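Local coordinates for Lmo1340 protein (Listeria monocytogenes, PDB 4NLM) that is of unknown function but is probably a lipid-anchored surface protein, built as a six-bladed beta propeller of the YqgU-like type, at residues A[66-71]-A[85-91]; A[47-53]-A[335-341]; A[273-278]-A[323-329]. All coordinates share one frame; numbering follows the deposited sequence.

Contact 1: A[66-71]-A[85-91]; sequences SGVTYF and FNTKESI
Thr-69 and Thr-87 face each other as a hydrogen-bonded pair in an antiparallel hairpin, strands 68-75 and 81-87. The hairpin forms the outer edge of one four-stranded propeller blade, and the chain then turns through Lys-88 and Glu-89 into strand 90-96 of the next sheet. Thr-69 N gives to Thr-87 O at 2.8 Å, and Thr-87 N returns the bond to Thr-69 O. Phe-71 N meets Phe-85 O at 2.9 Å; the return bond, Phe-85 N to Phe-71 O, is weak.

Side chains pack on both faces. On one, Thr-69 and Ile-91 meet tip to tip, and Thr-69 OG1 lies 3.7 Å from Ile-91 CG1. Ile-91 belongs to the next sheet, so this pair joins two blades. On the other, Tyr-70 and Asn-86 run side by side, ring and amide turned 50° apart. CB of Asn-86 touches CD2 of Tyr-70 at 3.7 Å.

Thr-87 OG1 accepts from Glu-89 N, an ST turn where strand 81-87 ends. A bend at chi4 (-70°) lays Lys-88 NZ beside Val-68 CG2, at 3.1 Å, where two waters link it to Ser-66 O. Another water accepts from Thr-69 OG1 at 2.7 Å and donates to Thr-87 O and Glu-89 O.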
loop_
_atom_site.group_PDB
_atom_site.type_symbol
_atom_site.label_atom_id
_atom_site.label_comp_id
_atom_site.label_asym_id
_atom_site.label_seq_id
_atom_site.Cartn_x
_atom_site.Cartn_y
_atom_site.Cartn_z
ATOM N N SER A 66 11.036 22.194 -13.001
ATOM C CA SER A 66 11.488 22.351 -14.366
ATOM C C SER A 66 11.366 21.064 -15.174
ATOM O O SER A 66 12.227 20.756 -15.994
ATOM C CB SER A 66 12.916 22.875 -14.371
ATOM O OG SER A 66 12.919 24.207 -13.928
ATOM N N GLY A 67 10.290 20.320 -14.946
ATOM C CA GLY A 67 10.028 19.090 -15.688
ATOM C C GLY A 67 10.783 17.871 -15.246
ATOM O O GLY A 67 10.603 16.809 -15.811
ATOM N N VAL A 68 11.612 18.029 -14.230
ATOM C CA VAL A 68 12.379 16.920 -13.749
ATOM C C VAL A 68 11.837 16.456 -12.394
ATOM O O VAL A 68 11.667 17.275 -11.487
ATOM C CB VAL A 68 13.852 17.315 -13.568
ATOM C CG1 VAL A 68 14.647 16.123 -13.070
ATOM C CG2 VAL A 68 14.450 17.801 -14.885
ATOM N N THR A 69 11.521 15.164 -12.281
ATOM C CA THR A 69 11.111 14.591 -11.012
ATOM C C THR A 69 12.357 14.080 -10.333
ATOM O O THR A 69 13.151 13.333 -10.933
ATOM C CB THR A 69 10.091 13.467 -11.200
ATOM O OG1 THR A 69 8.883 13.979 -11.756
ATOM C CG2 THR A 69 9.762 12.813 -9.883
ATOM N N TYR A 70 12.492 14.455 -9.068
ATOM C CA TYR A 70 13.595 14.045 -8.233
ATOM C C TYR A 70 13.148 13.116 -7.118
ATOM O O TYR A 70 12.151 13.364 -6.453
ATOM C CB TYR A 70 14.297 15.258 -7.601
ATOM C CG TYR A 70 14.899 16.195 -8.614
ATOM C CD1 TYR A 70 14.168 17.245 -9.142
ATOM C CD2 TYR A 70 16.197 16.036 -9.045
ATOM C CE1 TYR A 70 14.708 18.106 -10.072
ATOM C CE2 TYR A 70 16.742 16.890 -10.000
ATOM C CZ TYR A 70 15.995 17.927 -10.496
ATOM O OH TYR A 70 16.538 18.769 -11.449
ATOM N N PHE A 71 13.916 12.049 -6.909
ATOM C CA PHE A 71 13.723 11.119 -5.796
ATOM C C PHE A 71 14.924 11.239 -4.881
ATOM O O PHE A 71 16.063 11.140 -5.322
ATOM C CB PHE A 71 13.538 9.679 -6.299
ATOM C CG PHE A 71 12.277 9.509 -7.067
ATOM C CD1 PHE A 71 11.092 9.318 -6.408
ATOM C CD2 PHE A 71 12.267 9.559 -8.443
ATOM C CE1 PHE A 71 9.919 9.178 -7.080
ATOM C CE2 PHE A 71 11.079 9.430 -9.138
ATOM C CZ PHE A 71 9.903 9.245 -8.461
ATOM N N PHE A 85 17.626 9.323 -7.752
ATOM C CA PHE A 85 17.324 9.208 -9.188
ATOM C C PHE A 85 16.495 10.382 -9.621
ATOM O O PHE A 85 15.744 10.947 -8.824
ATOM C CB PHE A 85 16.512 7.871 -9.425
ATOM C CG PHE A 85 16.175 7.546 -10.838
ATOM C CD1 PHE A 85 17.029 6.762 -11.581
ATOM C CD2 PHE A 85 14.967 7.923 -11.400
ATOM C CE1 PHE A 85 16.719 6.409 -12.894
ATOM C CE2 PHE A 85 14.645 7.580 -12.705
ATOM C CZ PHE A 85 15.530 6.826 -13.453
ATOM N N ASN A 86 16.609 10.742 -10.884
ATOM C CA ASN A 86 15.742 11.770 -11.429
ATOM C C ASN A 86 15.338 11.398 -12.861
ATOM O O ASN A 86 16.037 10.631 -13.532
ATOM C CB ASN A 86 16.383 13.159 -11.335
ATOM C CG ASN A 86 17.592 13.318 -12.227
ATOM O OD1 ASN A 86 17.475 13.479 -13.456
ATOM N ND2 ASN A 86 18.747 13.364 -11.618
ATOM N N THR A 87 14.225 11.972 -13.333
ATOM C CA THR A 87 13.725 11.663 -14.660
ATOM C C THR A 87 12.802 12.738 -15.166
ATOM O O THR A 87 12.134 13.423 -14.388
ATOM C CB THR A 87 12.962 10.318 -14.685
ATOM O OG1 THR A 87 12.552 10.007 -16.016
ATOM C CG2 THR A 87 11.761 10.312 -13.777
ATOM N N LYS A 88 12.757 12.887 -16.491
ATOM C CA LYS A 88 11.796 13.791 -17.126
ATOM C C LYS A 88 10.535 13.046 -17.568
ATOM O O LYS A 88 9.590 13.655 -18.068
ATOM C CB LYS A 88 12.436 14.480 -18.319
ATOM C CG LYS A 88 13.529 15.436 -17.891
ATOM C CD LYS A 88 14.059 16.254 -19.045
ATOM C CE LYS A 88 14.861 17.447 -18.552
ATOM N NZ LYS A 88 13.996 18.484 -17.919
ATOM N N GLU A 89 10.524 11.727 -17.414
ATOM C CA GLU A 89 9.356 10.932 -17.793
ATOM C C GLU A 89 8.162 11.216 -16.869
ATOM O O GLU A 89 8.350 11.634 -15.733
ATOM C CB GLU A 89 9.703 9.448 -17.808
ATOM C CG GLU A 89 10.789 9.103 -18.805
ATOM C CD GLU A 89 11.003 7.617 -19.055
ATOM O OE1 GLU A 89 10.158 6.787 -18.664
ATOM O OE2 GLU A 89 12.019 7.286 -19.718
ATOM N N SER A 90 6.959 10.947 -17.367
ATOM C CA SER A 90 5.722 11.107 -16.604
ATOM C C SER A 90 5.620 9.969 -15.596
ATOM O O SER A 90 5.737 8.805 -15.965
ATOM C CB SER A 90 4.535 11.092 -17.562
ATOM O OG SER A 90 3.313 11.158 -16.862
ATOM N N ILE A 91 5.427 10.289 -14.321
ATOM C CA ILE A 91 5.414 9.256 -13.287
ATOM C C ILE A 91 4.042 8.646 -13.171
ATOM O O ILE A 91 3.062 9.370 -12.964
ATOM C CB ILE A 91 5.785 9.852 -11.892
ATOM C CG1 ILE A 91 7.064 10.716 -11.939
ATOM C CG2 ILE A 91 5.919 8.757 -10.863
ATOM C CD1 ILE A 91 8.297 9.989 -12.409
HETATM O O HOH W 1 12.070 20.342 -18.862
HETATM O O HOH W 2 14.407 21.610 -17.809
HETATM O O HOH W 3 9.250 16.463 -18.055
HETATM O O HOH W 4 9.037 13.955 -14.450
#

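Contact 2: A[47-53]-A[335-341]; sequences FQRVVGW and VLYGYLF
Leu-336 lies over one face of the Trp-53 indole. Its CD1 sits 3.7 Å from the centroid of the five-membered ring, 12° off the normal, a CH-pi contact. CG of Leu-336 rests over the same ring system, offset toward the rim and 3.6 Å from Trp-53 CE2. The two side chains cross at a slant. The indole N-H is used elsewhere: NE1 donates to Leu-327 O. CD1 of Leu-336 also touches Val-50 CG1.

Val-50 and Phe-341 meet nearly at right angles, CB to CB at 3.8 Å. CG of Phe-341 lies opposite its carbonyl carbon (chi1 -74°), which turns the ring edge against the backbone oxygens of Val-50 and Val-51. Val-51 O lies in the ring plane, 3.7 Å from Phe-341 CD2. Phe-341 O is packed against Val-50 and has no hydrogen-bond partner in the model, although the contact buries it.

Here the first strand of one propeller blade meets a strand and turn of the neighbouring sheet, from the far end of the chain. The second segment leaves strand 334-337 through a type I turn, Gly-338 to Phe-341. The two strands are not paired with each other. One backbone bond links the segments, Val-50 N to Leu-340 O at 2.9 Å. A classic bulge at Gln-48 and Arg-49, both facing Gln-62, lies in the strand just before this bond.

Leu-340 and Phe-47 lie alongside with their side chains running opposite ways, Leu-340 CD1 3.8 Å from Phe-47 CE2. The Arg-49 side chain passes roughly perpendicular to that of Leu-340. It bends at chi3 (65°), and the guanidinium meets Tyr-339 O at its edge. That bond, from Arg-49 NH2 at 3.0 Å, is weak. A water accepts from Arg-49 NH1 and makes a weak bond to Tyr-339 O.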
loop_
_atom_site.group_PDB
_atom_site.type_symbol
_atom_site.label_atom_id
_atom_site.label_comp_id
_atom_site.label_asym_id
_atom_site.label_seq_id
_atom_site.Cartn_x
_atom_site.Cartn_y
_atom_site.Cartn_z
ATOM N N PHE A 47 6.566 20.014 -4.184
ATOM C CA PHE A 47 6.421 18.777 -3.415
ATOM C C PHE A 47 5.385 17.935 -4.124
ATOM O O PHE A 47 4.299 18.417 -4.422
ATOM C CB PHE A 47 5.945 19.119 -2.007
ATOM C CG PHE A 47 5.620 17.906 -1.136
ATOM C CD1 PHE A 47 6.527 16.855 -0.965
ATOM C CD2 PHE A 47 4.409 17.819 -0.503
ATOM C CE1 PHE A 47 6.218 15.791 -0.177
ATOM C CE2 PHE A 47 4.095 16.747 0.305
ATOM C CZ PHE A 47 4.999 15.727 0.465
ATOM N N GLN A 48 5.742 16.687 -4.418
ATOM C CA GLN A 48 4.788 15.738 -4.997
ATOM C C GLN A 48 4.237 14.873 -3.859
ATOM O O GLN A 48 3.059 14.868 -3.560
ATOM C CB GLN A 48 5.402 14.933 -6.146
ATOM C CG GLN A 48 5.971 15.824 -7.228
ATOM C CD GLN A 48 4.891 16.694 -7.844
ATOM O OE1 GLN A 48 3.868 16.190 -8.306
ATOM N NE2 GLN A 48 5.097 17.994 -7.818
ATOM N N ARG A 49 5.097 14.086 -3.217
ATOM C CA ARG A 49 4.691 13.303 -2.071
ATOM C C ARG A 49 5.890 12.667 -1.397
ATOM O O ARG A 49 6.984 12.623 -1.953
ATOM C CB ARG A 49 3.745 12.173 -2.478
ATOM C CG ARG A 49 4.410 11.122 -3.375
ATOM C CD ARG A 49 3.516 9.936 -3.691
ATOM N NE ARG A 49 2.367 10.332 -4.482
ATOM C CZ ARG A 49 1.132 10.533 -4.019
ATOM N NH1 ARG A 49 0.190 10.895 -4.863
ATOM N NH2 ARG A 49 0.818 10.344 -2.736
ATOM N N VAL A 50 5.675 12.199 -0.158
ATOM C CA VAL A 50 6.542 11.193 0.452
ATOM C C VAL A 50 5.952 9.848 0.037
ATOM O O VAL A 50 4.790 9.569 0.251
ATOM C CB VAL A 50 6.594 11.340 1.968
ATOM C CG1 VAL A 50 7.229 10.132 2.631
ATOM C CG2 VAL A 50 7.366 12.609 2.312
ATOM N N VAL A 51 6.793 8.994 -0.576
ATOM C CA VAL A 51 6.287 7.733 -1.097
ATOM C C VAL A 51 6.138 6.689 0.032
ATOM O O VAL A 51 5.207 5.904 0.047
ATOM C CB VAL A 51 7.248 7.205 -2.172
ATOM C CG1 VAL A 51 6.850 5.799 -2.650
ATOM C CG2 VAL A 51 7.306 8.176 -3.335
ATOM N N GLY A 52 7.067 6.707 0.971
ATOM C CA GLY A 52 7.091 5.741 2.072
ATOM C C GLY A 52 8.392 5.780 2.815
ATOM O O GLY A 52 9.217 6.633 2.591
ATOM N N TRP A 53 8.572 4.803 3.718
ATOM C CA TRP A 53 9.774 4.688 4.502
ATOM C C TRP A 53 10.893 4.009 3.712
ATOM O O TRP A 53 10.658 3.069 2.957
ATOM C CB TRP A 53 9.532 3.811 5.736
ATOM C CG TRP A 53 8.549 4.417 6.699
ATOM C CD1 TRP A 53 7.259 4.043 6.876
ATOM C CD2 TRP A 53 8.818 5.419 7.650
ATOM N NE1 TRP A 53 6.685 4.773 7.880
ATOM C CE2 TRP A 53 7.614 5.660 8.347
ATOM C CE3 TRP A 53 9.941 6.169 7.974
ATOM C CZ2 TRP A 53 7.522 6.598 9.370
ATOM C CZ3 TRP A 53 9.839 7.118 8.941
ATOM C CH2 TRP A 53 8.634 7.322 9.642
ATOM N N VAL A 335 4.569 6.400 12.179
ATOM C CA VAL A 335 3.633 6.062 11.107
ATOM C C VAL A 335 3.434 7.301 10.244
ATOM O O VAL A 335 3.113 8.388 10.749
ATOM C CB VAL A 335 2.297 5.620 11.720
ATOM C CG1 VAL A 335 1.215 5.436 10.668
ATOM C CG2 VAL A 335 2.473 4.364 12.555
ATOM N N LEU A 336 3.670 7.160 8.948
ATOM C CA LEU A 336 3.371 8.254 8.004
ATOM C C LEU A 336 1.876 8.370 7.897
ATOM O O LEU A 336 1.155 7.390 7.869
ATOM C CB LEU A 336 3.995 7.971 6.649
ATOM C CG LEU A 336 5.532 8.042 6.610
ATOM C CD1 LEU A 336 6.060 7.370 5.352
ATOM C CD2 LEU A 336 5.996 9.489 6.697
ATOM N N TYR A 337 1.416 9.617 7.750
ATOM C CA TYR A 337 -0.001 9.921 7.706
ATOM C C TYR A 337 -0.301 10.979 6.653
ATOM O O TYR A 337 0.415 11.970 6.567
ATOM C CB TYR A 337 -0.462 10.456 9.080
ATOM C CG TYR A 337 -1.886 10.979 9.144
ATOM C CD1 TYR A 337 -2.951 10.141 8.997
ATOM C CD2 TYR A 337 -2.152 12.336 9.337
ATOM C CE1 TYR A 337 -4.246 10.586 9.054
ATOM C CE2 TYR A 337 -3.448 12.826 9.394
ATOM C CZ TYR A 337 -4.500 11.956 9.246
ATOM O OH TYR A 337 -5.788 12.481 9.280
ATOM N N GLY A 338 -1.380 10.750 5.914
ATOM C CA GLY A 338 -1.903 11.748 4.956
ATOM C C GLY A 338 -1.866 11.248 3.547
ATOM O O GLY A 338 -1.089 10.332 3.211
ATOM N N TYR A 339 -2.617 11.905 2.671
ATOM C CA TYR A 339 -2.597 11.529 1.282
ATOM C C TYR A 339 -1.220 11.685 0.660
ATOM O O TYR A 339 -0.903 10.954 -0.308
ATOM C CB TYR A 339 -3.638 12.348 0.478
ATOM C CG TYR A 339 -5.051 11.889 0.792
ATOM C CD1 TYR A 339 -5.531 10.693 0.269
ATOM C CD2 TYR A 339 -5.861 12.589 1.643
ATOM C CE1 TYR A 339 -6.774 10.215 0.586
ATOM C CE2 TYR A 339 -7.143 12.138 1.958
ATOM C CZ TYR A 339 -7.594 10.956 1.415
ATOM O OH TYR A 339 -8.838 10.464 1.701
ATOM N N LEU A 340 -0.389 12.595 1.182
ATOM C CA LEU A 340 0.957 12.808 0.666
ATOM C C LEU A 340 2.043 12.311 1.650
ATOM O O LEU A 340 3.223 12.567 1.420
ATOM C CB LEU A 340 1.183 14.271 0.322
ATOM C CG LEU A 340 0.185 14.845 -0.650
ATOM C CD1 LEU A 340 0.574 16.279 -0.947
ATOM C CD2 LEU A 340 0.083 14.048 -1.945
ATOM N N PHE A 341 1.627 11.676 2.762
ATOM C CA PHE A 341 2.536 11.192 3.800
ATOM C C PHE A 341 3.461 12.306 4.266
ATOM O O PHE A 341 4.660 12.104 4.487
ATOM C CB PHE A 341 3.343 9.947 3.348
ATOM C CG PHE A 341 2.562 8.663 3.279
ATOM C CD1 PHE A 341 1.479 8.397 4.073
ATOM C CD2 PHE A 341 3.009 7.662 2.436
ATOM C CE1 PHE A 341 0.805 7.187 3.974
ATOM C CE2 PHE A 341 2.355 6.451 2.344
ATOM C CZ PHE A 341 1.251 6.196 3.120
HETATM O O HOH W 5 -2.381 11.051 -3.281
#

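Contact 3: A[273-278]-A[323-329]; sequences PYFDTN and NQPILSY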
loop_
_atom_site.group_PDB
_atom_site.type_symbol
_atom_site.label_atom_id
_atom_site.label_comp_id
_atom_site.label_asym_id
_atom_site.label_seq_id
_atom_site.Cartn_x
_atom_site.Cartn_y
_atom_site.Cartn_z
ATOM N N PRO A 273 -12.506 2.288 6.025
ATOM C CA PRO A 273 -11.500 3.265 6.376
ATOM C C PRO A 273 -10.088 2.773 6.066
ATOM O O PRO A 273 -9.847 1.557 5.879
ATOM C CB PRO A 273 -11.691 3.449 7.886
ATOM C CG PRO A 273 -13.096 3.038 8.133
ATOM C CD PRO A 273 -13.316 1.901 7.185
ATOM N N TYR A 274 -9.124 3.675 6.025
ATOM C CA TYR A 274 -7.760 3.286 5.790
ATOM C C TYR A 274 -7.168 2.463 6.942
ATOM O O TYR A 274 -7.431 2.714 8.120
ATOM C CB TYR A 274 -6.857 4.495 5.562
ATOM C CG TYR A 274 -7.136 5.195 4.254
ATOM C CD1 TYR A 274 -6.769 4.597 3.054
ATOM C CD2 TYR A 274 -7.774 6.430 4.201
ATOM C CE1 TYR A 274 -7.037 5.210 1.843
ATOM C CE2 TYR A 274 -8.047 7.050 3.000
ATOM C CZ TYR A 274 -7.674 6.442 1.827
ATOM O OH TYR A 274 -7.966 7.068 0.631
ATOM N N PHE A 275 -6.315 1.494 6.584
ATOM C CA PHE A 275 -5.506 0.748 7.517
ATOM C C PHE A 275 -4.076 0.762 7.011
ATOM O O PHE A 275 -3.806 0.976 5.836
ATOM C CB PHE A 275 -6.041 -0.676 7.777
ATOM C CG PHE A 275 -6.055 -1.563 6.565
ATOM C CD1 PHE A 275 -4.908 -2.274 6.153
ATOM C CD2 PHE A 275 -7.224 -1.727 5.855
ATOM C CE1 PHE A 275 -4.963 -3.068 5.023
ATOM C CE2 PHE A 275 -7.263 -2.525 4.723
ATOM C CZ PHE A 275 -6.137 -3.212 4.327
ATOM N N ASP A 276 -3.146 0.501 7.917
ATOM C CA ASP A 276 -1.717 0.416 7.576
ATOM C C ASP A 276 -1.439 -0.914 6.924
ATOM O O ASP A 276 -1.655 -1.978 7.509
ATOM C CB ASP A 276 -0.925 0.560 8.873
ATOM C CG ASP A 276 0.540 0.214 8.758
ATOM O OD1 ASP A 276 1.140 0.399 7.689
ATOM O OD2 ASP A 276 1.082 -0.260 9.786
ATOM N N THR A 277 -0.990 -0.882 5.676
ATOM C CA THR A 277 -0.689 -2.108 4.956
ATOM C C THR A 277 0.493 -2.870 5.525
ATOM O O THR A 277 0.633 -4.053 5.270
ATOM C CB THR A 277 -0.449 -1.776 3.476
ATOM O OG1 THR A 277 0.610 -0.828 3.379
ATOM C CG2 THR A 277 -1.718 -1.243 2.810
ATOM N N ASN A 278 1.303 -2.206 6.328
ATOM C CA ASN A 278 2.449 -2.816 6.926
ATOM C C ASN A 278 2.104 -3.407 8.300
ATOM O O ASN A 278 2.626 -2.974 9.323
ATOM C CB ASN A 278 3.536 -1.762 7.030
ATOM C CG ASN A 278 4.901 -2.361 7.254
ATOM O OD1 ASN A 278 5.434 -3.127 6.411
ATOM N ND2 ASN A 278 5.500 -2.005 8.378
ATOM N N ASN A 323 -9.789 10.295 8.546
ATOM C CA ASN A 323 -9.368 9.067 7.896
ATOM C C ASN A 323 -8.529 9.405 6.667
ATOM O O ASN A 323 -9.070 9.933 5.712
ATOM C CB ASN A 323 -10.627 8.309 7.495
ATOM C CG ASN A 323 -10.355 7.096 6.646
ATOM O OD1 ASN A 323 -9.611 6.199 7.052
ATOM N ND2 ASN A 323 -10.977 7.036 5.477
ATOM N N GLN A 324 -7.230 9.123 6.698
ATOM C CA GLN A 324 -6.354 9.354 5.555
ATOM C C GLN A 324 -5.337 8.215 5.563
ATOM O O GLN A 324 -5.215 7.509 6.562
ATOM C CB GLN A 324 -5.657 10.709 5.638
ATOM C CG GLN A 324 -6.643 11.868 5.772
ATOM C CD GLN A 324 -5.992 13.223 5.762
ATOM O OE1 GLN A 324 -4.787 13.346 5.638
ATOM N NE2 GLN A 324 -6.809 14.255 5.855
ATOM N N PRO A 325 -4.593 8.020 4.478
ATOM C CA PRO A 325 -3.648 6.899 4.456
ATOM C C PRO A 325 -2.633 6.946 5.585
ATOM O O PRO A 325 -2.189 8.009 6.020
ATOM C CB PRO A 325 -2.999 7.056 3.077
ATOM C CG PRO A 325 -4.058 7.669 2.224
ATOM C CD PRO A 325 -4.685 8.662 3.156
ATOM N N ILE A 326 -2.216 5.738 5.978
ATOM C CA ILE A 326 -1.218 5.506 7.035
ATOM C C ILE A 326 -0.275 4.381 6.626
ATOM O O ILE A 326 -0.697 3.445 6.002
ATOM C CB ILE A 326 -1.846 5.222 8.396
ATOM C CG1 ILE A 326 -2.989 4.198 8.291
ATOM C CG2 ILE A 326 -2.292 6.524 9.054
ATOM C CD1 ILE A 326 -3.513 3.716 9.651
ATOM N N LEU A 327 0.983 4.528 7.017
ATOM C CA LEU A 327 1.993 3.497 6.678
ATOM C C LEU A 327 3.048 3.481 7.770
ATOM O O LEU A 327 3.775 4.451 8.006
ATOM C CB LEU A 327 2.642 3.837 5.339
ATOM C CG LEU A 327 3.726 2.838 4.921
ATOM C CD1 LEU A 327 3.184 1.449 4.670
ATOM C CD2 LEU A 327 4.425 3.375 3.680
ATOM N N SER A 328 3.226 2.307 8.368
ATOM C CA SER A 328 4.262 2.110 9.354
ATOM C C SER A 328 5.529 1.561 8.727
ATOM O O SER A 328 5.576 1.203 7.565
ATOM C CB SER A 328 3.784 1.176 10.468
ATOM O OG SER A 328 3.665 -0.156 10.018
ATOM N N TYR A 329 6.563 1.537 9.557
ATOM C CA TYR A 329 7.849 0.949 9.206
ATOM C C TYR A 329 7.974 -0.433 9.872
ATOM O O TYR A 329 7.144 -0.808 10.683
ATOM C CB TYR A 329 8.999 1.905 9.575
ATOM C CG TYR A 329 10.361 1.355 9.194
ATOM C CD1 TYR A 329 10.690 1.178 7.846
ATOM C CD2 TYR A 329 11.285 0.972 10.160
ATOM C CE1 TYR A 329 11.906 0.638 7.486
ATOM C CE2 TYR A 329 12.490 0.417 9.810
ATOM C CZ TYR A 329 12.804 0.261 8.471
ATOM O OH TYR A 329 14.019 -0.295 8.123
HETATM O O HOH W 6 -3.580 3.507 4.549
HETATM O O HOH W 7 -0.534 1.624 4.058
#
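An Asx turn at Asp-276 lies at the heart of this contact, where the loop after strand 269-271 runs beside strand 326-328 at the edge of a propeller sheet. The touching parts point almost the same way along the chain, 3° apart. Side chains and waters join them in place of regular strand pairing.

Asp-276 reaches across with CG anti to its own N (chi1 168°). OD1 accepts Asn-278 N, which makes the turn, and Ser-328 N at 2.9 Å. The two donors come from opposite faces of the carboxylate, well out of its plane. OD2 takes the Ser-328 hydroxyl on its syn side at 2.6 Å. In the conformer described, Asn-278 ND2 donates to Ser-328 OG at 3.1 Å, with the oxygen in the amide plane. In that conformer the hydroxyl gives one bond and accepts another.

At the other end, Asn-323 OD1 accepts Tyr-274 N at 2.8 Å on a lone pair, in the carbonyl plane. Pro-325 lies against the tyrosine ring: its CG stands 3.9 Å from the ring centroid, 14° off the normal, a CH-pi contact. Tyr-339 touches both residues from the turn beyond strand 334-337.

Between these ends, Ile-326 CG1 packs 3.8 Å from Phe-275 C. One water links Phe-275 O to Ile-326 N, and another links Thr-277 N to Ile-326 O. Backbone groups that do not pair directly are thus joined through water.

Three bonds from the two segments reach the Asp-276 carboxylate. Together they would be expected to restrict its rotation and to tie the loop to the strand.

Contact 1 is a surface contact, whereas contacts 2 and 3 are partly buried and lie nearer the centre of the chain. Contacts 1 and 2 reach the same four-stranded sheet but do not touch. Contacts 2 and 3 meet directly in the neighbouring sheet, where strands 334-337 and 326-328 are adjacent; Gly-338 N lies 2.9 Å from Pro-325 O, a probable hydrogen bond. Chemistry follows place. Contact 1 is local hairpin pairing with waters at its outer end. Contact 2 joins distant parts of the chain chiefly through apolar side chains. Contact 3 uses a carboxylate, amides and bridging waters to hold a loop beside a strand.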